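Local coordinates for protein chitinase A (Cycas revoluta, PDB 4R5E) that probably binds and hydrolyses chitin as a class V plant chitinase of glycoside hydrolase family 18, at residues V187-Y192 with E232-G237; I238-R243 with Y325-V330. All coordinates share one frame; numbering follows the deposited sequence.

Contact 1 of 2, residues V187-Y192 with E232-G237. With AMI (allosamizoline), chain E.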
loop_
_atom_site.group_PDB
_atom_site.type_symbol
_atom_site.label_atom_id
_atom_site.label_comp_id
_atom_site.label_asym_id
_atom_site.label_seq_id
_atom_site.Cartn_x
_atom_site.Cartn_y
_atom_site.Cartn_z
ATOM N N VAL A 187 -10.499 -1.778 0.868
ATOM C CA VAL A 187 -9.205 -2.371 1.159
ATOM C C VAL A 187 -8.194 -1.949 0.099
ATOM O O VAL A 187 -8.532 -1.753 -1.068
ATOM C CB VAL A 187 -9.260 -3.908 1.273
ATOM C CG1 VAL A 187 -10.171 -4.297 2.423
ATOM C CG2 VAL A 187 -9.717 -4.564 -0.026
ATOM N N ASN A 188 -6.957 -1.799 0.545
ATOM C CA ASN A 188 -5.843 -1.431 -0.303
ATOM C C ASN A 188 -5.086 -2.699 -0.668
ATOM O O ASN A 188 -4.395 -3.287 0.163
ATOM C CB ASN A 188 -4.969 -0.417 0.433
ATOM C CG ASN A 188 -5.692 0.891 0.676
ATOM O OD1 ASN A 188 -6.305 1.449 -0.232
ATOM N ND2 ASN A 188 -5.631 1.385 1.903
ATOM N N VAL A 189 -5.267 -3.134 -1.913
ATOM C CA VAL A 189 -4.728 -4.406 -2.400
ATOM C C VAL A 189 -3.274 -4.211 -2.814
ATOM O O VAL A 189 -2.997 -3.459 -3.751
ATOM C CB VAL A 189 -5.541 -4.940 -3.606
ATOM C CG1 VAL A 189 -4.991 -6.279 -4.086
ATOM C CG2 VAL A 189 -7.019 -5.065 -3.247
ATOM N N MET A 190 -2.361 -4.896 -2.126
ATOM C CA MET A 190 -0.928 -4.710 -2.344
ATOM C C MET A 190 -0.492 -5.600 -3.498
ATOM O O MET A 190 0.143 -6.644 -3.314
ATOM C CB MET A 190 -0.144 -4.973 -1.058
ATOM C CG MET A 190 -0.403 -3.884 -0.017
ATOM S SD MET A 190 0.476 -4.048 1.540
ATOM C CE MET A 190 -0.265 -5.549 2.162
ATOM N N ALA A 191 -0.827 -5.135 -4.702
ATOM C CA ALA A 191 -0.665 -5.893 -5.941
ATOM C C ALA A 191 0.728 -5.677 -6.529
ATOM O O ALA A 191 0.887 -5.248 -7.676
ATOM C CB ALA A 191 -1.742 -5.486 -6.931
ATOM N N TYR A 192 1.740 -5.989 -5.732
ATOM C CA TYR A 192 3.129 -5.807 -6.137
ATOM C C TYR A 192 4.035 -6.623 -5.216
ATOM O O TYR A 192 3.539 -7.351 -4.357
ATOM C CB TYR A 192 3.494 -4.314 -6.135
ATOM C CG TYR A 192 3.091 -3.566 -4.879
ATOM C CD1 TYR A 192 3.751 -3.762 -3.674
ATOM C CD2 TYR A 192 2.036 -2.667 -4.901
ATOM C CE1 TYR A 192 3.368 -3.074 -2.533
ATOM C CE2 TYR A 192 1.656 -1.973 -3.766
ATOM C CZ TYR A 192 2.324 -2.179 -2.589
ATOM O OH TYR A 192 1.926 -1.485 -1.465
ATOM N N GLU A 232 -16.184 -2.104 -5.928
ATOM C CA GLU A 232 -15.897 -0.749 -5.455
ATOM C C GLU A 232 -15.140 -0.721 -4.114
ATOM O O GLU A 232 -14.589 0.313 -3.740
ATOM C CB GLU A 232 -17.181 0.104 -5.398
ATOM C CG GLU A 232 -18.125 -0.163 -4.226
ATOM C CD GLU A 232 -19.003 -1.398 -4.390
ATOM O OE1 GLU A 232 -19.742 -1.712 -3.433
ATOM O OE2 GLU A 232 -18.967 -2.057 -5.456
ATOM N N LYS A 233 -15.115 -1.849 -3.403
ATOM C CA LYS A 233 -14.356 -1.972 -2.151
ATOM C C LYS A 233 -12.873 -2.303 -2.376
ATOM O O LYS A 233 -12.109 -2.364 -1.408
ATOM C CB LYS A 233 -14.967 -3.059 -1.254
ATOM C CG LYS A 233 -16.408 -2.828 -0.831
ATOM C CD LYS A 233 -16.495 -1.870 0.341
ATOM C CE LYS A 233 -17.926 -1.692 0.806
ATOM N NZ LYS A 233 -17.997 -0.805 1.994
ATOM N N LEU A 234 -12.469 -2.543 -3.623
ATOM C CA LEU A 234 -11.073 -2.839 -3.942
ATOM C C LEU A 234 -10.360 -1.621 -4.517
ATOM O O LEU A 234 -10.831 -0.990 -5.464
ATOM C CB LEU A 234 -10.987 -3.983 -4.949
ATOM C CG LEU A 234 -11.570 -5.327 -4.503
ATOM C CD1 LEU A 234 -11.612 -6.271 -5.692
ATOM C CD2 LEU A 234 -10.758 -5.927 -3.362
ATOM N N VAL A 235 -9.215 -1.296 -3.933
ATOM C CA VAL A 235 -8.360 -0.227 -4.438
ATOM C C VAL A 235 -7.023 -0.852 -4.851
ATOM O O VAL A 235 -6.331 -1.468 -4.035
ATOM C CB VAL A 235 -8.204 0.883 -3.387
ATOM C CG1 VAL A 235 -7.147 1.898 -3.807
ATOM C CG2 VAL A 235 -9.539 1.581 -3.173
ATOM N N LEU A 236 -6.686 -0.718 -6.134
ATOM C CA LEU A 236 -5.512 -1.389 -6.699
ATOM C C LEU A 236 -4.205 -0.677 -6.363
ATOM O O LEU A 236 -4.005 0.475 -6.733
ATOM C CB LEU A 236 -5.648 -1.490 -8.218
ATOM C CG LEU A 236 -4.489 -2.166 -8.950
ATOM C CD1 LEU A 236 -4.398 -3.640 -8.599
ATOM C CD2 LEU A 236 -4.645 -1.966 -10.447
ATOM N N GLY A 237 -3.309 -1.384 -5.687
ATOM C CA GLY A 237 -2.010 -0.824 -5.345
ATOM C C GLY A 237 -1.059 -0.817 -6.518
ATOM O O GLY A 237 -1.020 -1.773 -7.290
HETATM C C1 AMI E . 3.945 -1.957 1.915
HETATM C C2 AMI E . 3.945 -1.826 3.436
HETATM C C3 AMI E . 5.138 -0.951 3.795
HETATM C C4 AMI E . 6.123 -1.250 2.655
HETATM C C5 AMI E . 5.219 -1.290 1.426
HETATM C C6 AMI E . 5.783 -1.904 0.141
HETATM C C7 AMI E . 2.095 -0.861 2.604
HETATM C C8 AMI E . 0.113 0.142 3.608
HETATM C C9 AMI E . 0.349 0.026 1.158
HETATM N N2 AMI E . 2.676 -1.148 3.686
HETATM N N7 AMI E . 0.926 -0.263 2.469
HETATM O O3 AMI E . 5.630 -1.245 5.110
HETATM O O4 AMI E . 7.144 -0.258 2.530
HETATM O O6 AMI E . 6.184 -3.257 0.334
HETATM O O7 AMI E . 2.829 -1.227 1.429
HETATM O O HOH W 1 0.200 -3.151 -9.332
#

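Contact 2 of 2, residues I238-R243 with Y325-V330. With AMI (allosamizoline), chain E; NAA (2-acetamido-2-deoxy-beta-D-allopyranose), chain B.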
loop_
_atom_site.group_PDB
_atom_site.type_symbol
_atom_site.label_atom_id
_atom_site.label_comp_id
_atom_site.label_asym_id
_atom_site.label_seq_id
_atom_site.Cartn_x
_atom_site.Cartn_y
_atom_site.Cartn_z
ATOM N N ILE A 238 -0.296 0.270 -6.629
ATOM C CA ILE A 238 0.729 0.448 -7.649
ATOM C C ILE A 238 1.970 1.007 -6.952
ATOM O O ILE A 238 1.879 1.996 -6.217
ATOM C CB ILE A 238 0.277 1.431 -8.748
ATOM C CG1 ILE A 238 -1.050 0.973 -9.369
ATOM C CG2 ILE A 238 1.359 1.570 -9.817
ATOM C CD1 ILE A 238 -1.668 1.978 -10.312
ATOM N N PRO A 239 3.132 0.377 -7.162
ATOM C CA PRO A 239 4.329 0.862 -6.491
ATOM C C PRO A 239 4.971 2.053 -7.202
ATOM O O PRO A 239 4.960 2.131 -8.432
ATOM C CB PRO A 239 5.258 -0.351 -6.537
ATOM C CG PRO A 239 4.885 -1.034 -7.802
ATOM C CD PRO A 239 3.414 -0.796 -8.008
ATOM N N LEU A 240 5.517 2.977 -6.410
ATOM C CA LEU A 240 6.331 4.073 -6.928
ATOM C C LEU A 240 7.817 3.787 -6.731
ATOM O O LEU A 240 8.649 4.699 -6.733
ATOM C CB LEU A 240 5.933 5.393 -6.263
ATOM C CG LEU A 240 4.537 5.897 -6.624
ATOM C CD1 LEU A 240 4.214 7.146 -5.818
ATOM C CD2 LEU A 240 4.427 6.162 -8.120
ATOM N N PHE A 241 8.138 2.507 -6.563
ATOM C CA PHE A 241 9.506 2.030 -6.480
ATOM C C PHE A 241 9.617 0.788 -7.345
ATOM O O PHE A 241 8.609 0.160 -7.692
ATOM C CB PHE A 241 9.878 1.680 -5.034
ATOM C CG PHE A 241 9.103 0.525 -4.483
ATOM C CD1 PHE A 241 7.845 0.722 -3.933
ATOM C CD2 PHE A 241 9.601 -0.767 -4.564
ATOM C CE1 PHE A 241 7.108 -0.345 -3.452
ATOM C CE2 PHE A 241 8.869 -1.840 -4.078
ATOM C CZ PHE A 241 7.616 -1.624 -3.530
ATOM N N GLY A 242 10.850 0.444 -7.688
ATOM C CA GLY A 242 11.143 -0.781 -8.417
ATOM C C GLY A 242 11.970 -1.715 -7.570
ATOM O O GLY A 242 12.553 -1.299 -6.565
ATOM N N ARG A 243 12.018 -2.978 -7.978
ATOM C CA ARG A 243 12.889 -3.962 -7.351
ATOM C C ARG A 243 14.082 -4.172 -8.268
ATOM O O ARG A 243 13.918 -4.309 -9.483
ATOM C CB ARG A 243 12.147 -5.276 -7.113
ATOM C CG ARG A 243 11.049 -5.180 -6.068
ATOM C CD ARG A 243 11.628 -5.247 -4.675
ATOM N NE ARG A 243 10.638 -4.927 -3.651
ATOM C CZ ARG A 243 10.939 -4.564 -2.408
ATOM N NH1 ARG A 243 12.206 -4.476 -2.017
ATOM N NH2 ARG A 243 9.964 -4.290 -1.553
ATOM N N TYR A 325 -7.351 3.355 -7.142
ATOM C CA TYR A 325 -5.974 2.899 -7.049
ATOM C C TYR A 325 -5.268 3.605 -5.901
ATOM O O TYR A 325 -5.719 4.661 -5.430
ATOM C CB TYR A 325 -5.221 3.181 -8.355
ATOM C CG TYR A 325 -5.249 4.643 -8.747
ATOM C CD1 TYR A 325 -4.325 5.542 -8.219
ATOM C CD2 TYR A 325 -6.205 5.130 -9.625
ATOM C CE1 TYR A 325 -4.359 6.886 -8.554
ATOM C CE2 TYR A 325 -6.242 6.474 -9.974
ATOM C CZ TYR A 325 -5.311 7.349 -9.437
ATOM O OH TYR A 325 -5.358 8.688 -9.786
ATOM N N PHE A 326 -4.158 3.018 -5.466
ATOM C CA PHE A 326 -3.278 3.669 -4.495
ATOM C C PHE A 326 -1.831 3.573 -4.938
ATOM O O PHE A 326 -1.457 2.662 -5.671
ATOM C CB PHE A 326 -3.484 3.136 -3.057
ATOM C CG PHE A 326 -2.750 1.857 -2.729
ATOM C CD1 PHE A 326 -1.385 1.860 -2.461
ATOM C CD2 PHE A 326 -3.444 0.659 -2.621
ATOM C CE1 PHE A 326 -0.725 0.692 -2.128
ATOM C CE2 PHE A 326 -2.789 -0.513 -2.291
ATOM C CZ PHE A 326 -1.423 -0.501 -2.049
ATOM N N PHE A 327 -1.035 4.527 -4.473
ATOM C CA PHE A 327 0.402 4.535 -4.672
ATOM C C PHE A 327 1.129 4.402 -3.340
ATOM O O PHE A 327 0.847 5.150 -2.402
ATOM C CB PHE A 327 0.840 5.841 -5.329
ATOM C CG PHE A 327 0.518 5.930 -6.793
ATOM C CD1 PHE A 327 1.197 5.147 -7.717
ATOM C CD2 PHE A 327 -0.444 6.816 -7.252
ATOM C CE1 PHE A 327 0.908 5.232 -9.069
ATOM C CE2 PHE A 327 -0.734 6.909 -8.606
ATOM C CZ PHE A 327 -0.049 6.118 -9.513
ATOM N N TRP A 328 2.056 3.447 -3.273
ATOM C CA TRP A 328 3.054 3.387 -2.206
ATOM C C TRP A 328 4.430 3.602 -2.842
ATOM O O TRP A 328 4.831 2.780 -3.661
ATOM C CB TRP A 328 3.066 2.031 -1.481
ATOM C CG TRP A 328 4.154 2.033 -0.454
ATOM C CD1 TRP A 328 5.484 1.814 -0.670
ATOM C CD2 TRP A 328 4.026 2.372 0.931
ATOM N NE1 TRP A 328 6.187 1.982 0.497
ATOM C CE2 TRP A 328 5.316 2.326 1.495
ATOM C CE3 TRP A 328 2.944 2.707 1.751
ATOM C CZ2 TRP A 328 5.554 2.587 2.844
ATOM C CZ3 TRP A 328 3.180 2.971 3.085
ATOM C CH2 TRP A 328 4.472 2.910 3.621
ATOM N N SER A 329 5.188 4.647 -2.486
ATOM C CA SER A 329 4.803 5.733 -1.570
ATOM C C SER A 329 5.188 7.057 -2.229
ATOM O O SER A 329 6.113 7.110 -3.037
ATOM C CB SER A 329 5.478 5.578 -0.201
ATOM O OG SER A 329 6.900 5.559 -0.303
ATOM N N VAL A 330 4.490 8.127 -1.878
ATOM C CA VAL A 330 4.486 9.328 -2.722
ATOM C C VAL A 330 5.814 10.086 -2.748
ATOM O O VAL A 330 6.102 10.795 -3.711
ATOM C CB VAL A 330 3.320 10.289 -2.378
ATOM C CG1 VAL A 330 1.984 9.605 -2.640
ATOM C CG2 VAL A 330 3.405 10.797 -0.941
HETATM C C1 AMI E . 3.945 -1.957 1.915
HETATM C C2 AMI E . 3.945 -1.826 3.436
HETATM C C3 AMI E . 5.138 -0.951 3.795
HETATM C C4 AMI E . 6.123 -1.250 2.655
HETATM C C5 AMI E . 5.219 -1.290 1.426
HETATM C C6 AMI E . 5.783 -1.904 0.141
HETATM C C7 AMI E . 2.095 -0.861 2.604
HETATM C C8 AMI E . 0.113 0.142 3.608
HETATM C C9 AMI E . 0.349 0.026 1.158
HETATM N N2 AMI E . 2.676 -1.148 3.686
HETATM N N7 AMI E . 0.926 -0.263 2.469
HETATM O O3 AMI E . 5.630 -1.245 5.110
HETATM O O4 AMI E . 7.144 -0.258 2.530
HETATM O O6 AMI E . 6.184 -3.257 0.334
HETATM O O7 AMI E . 2.829 -1.227 1.429
HETATM C C1 NAA B . 8.316 -0.274 3.345
HETATM C C2 NAA B . 9.426 0.568 2.736
HETATM C C3 NAA B . 10.576 0.717 3.728
HETATM C C4 NAA B . 10.097 1.175 5.106
HETATM C C5 NAA B . 8.927 0.318 5.566
HETATM C C6 NAA B . 8.345 0.789 6.901
HETATM C C7 NAA B . 9.649 0.477 0.283
HETATM C C8 NAA B . 10.214 -0.278 -0.887
HETATM N N2 NAA B . 9.894 -0.036 1.492
HETATM O O3 NAA B . 11.248 -0.547 3.843
HETATM O O4 NAA B . 11.148 1.029 6.078
HETATM O O5 NAA B . 7.908 0.345 4.566
HETATM O O6 NAA B . 7.201 -0.005 7.244
HETATM O O7 NAA B . 9.011 1.505 0.106
#

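Contact 1 of 2, residues V187-Y192 with E232-G237
Two neighbouring parallel strands of the family 18 TIM barrel, 187-190 and 234-237, pair here, with V187, N188 and V189 abreast of L234, V235 and L236. Four backbone bonds join them: V187 N gives to K233 O, V235 N to V187 O, V189 N to V235 O and G237 N to V189 O. The straightest, V187 N to K233 O at 2.8 Å, has an N-H...O angle of 168°. As in a (βα)8 barrel, one side of the strands faces the core and the other the surrounding helices. On the helix side V187 CG2 and V189 CG2 each lie 3.8 Å from L234 CD2, L234 packing in turn against F224 and L225 of helix 217-227; A191 CB meets L236 CD1 at 3.6 Å. On the core side N188 OD1 rests beside V235 CG1, its polarity met by W186 NE1, while N188 ND2 reaches Y32. G237 suits its place because a side chain would run into V189 O and crowd Y192, whose ring edge, at CD2, lies 4.0 Å from G237 C. With CG between backbone N and carbonyl carbon (chi1 48°), the ring extends to the ligand, and Y192 OH donates to O7 of allosamizoline over 3.0 Å. One water bridges A191 O and G237 O.

Contact 2 of 2, residues I238-R243 with Y325-V330
W328 lays one indole face under allosamizoline, whose C5 stands 3.5 Å above the ring plane, while S329 CB backs the opposite face. At the indole edge, W328 NE1 donates to O7 of the N-acetylallosamine at 2.9 Å. The platform ends a barrel strand of the family 18 TIM fold, paired in parallel with 238-239; a cis peptide follows it. W328 CG lies anti to the backbone N (chi1 177°), carrying the indole out under the ligand. F241 carries the methyl C8 of the same acetamido group 3.6 Å over its ring centre, and presents its edge to W328 O. Its CE1 touches W328 CD1, and between them the two aromatics offer the acetamido group a ring face and an N-H. Were W328 replaced by an alanine, the inhibitor would probably lose its flat floor and the acetamido oxygen this donor. Behind the site, toward helices 307-319 and 337-346, F327 is wedged by aliphatics: I238 CG2 lies along its CE1, and L240 crosses it at about a right angle, L240 CD2 3.4 Å from F327 CD1. I238 N bonds to F326 O, and W328 N to I238 O. Finally, L240 N reaches W328 O at 2.8 Å, nearly straight (172°) but from above the carbonyl plane.

Overall arrangement
Of the strands in these contacts, 186-190 comes first along the chain from the N terminus; the chain then runs out through helix 217-227 and returns as strand 234-247, where contact 1 closes a loop of 39 residues. The same strand continues directly into contact 2, whose loop of 81 residues carries further strands and helices before strand 324-328 comes back to it. The loops are therefore in series, neither nested nor crossed, and strand 234-247 is the shared middle member between 186-190 and 324-328. The two contacts touch where L236 O probably accepts from F326 N and G237 CA packs on F326 CE2. Strand 324-328 also pairs with 5-11, linking the chain's beginning and end around the barrel. Both contacts reach allosamizoline.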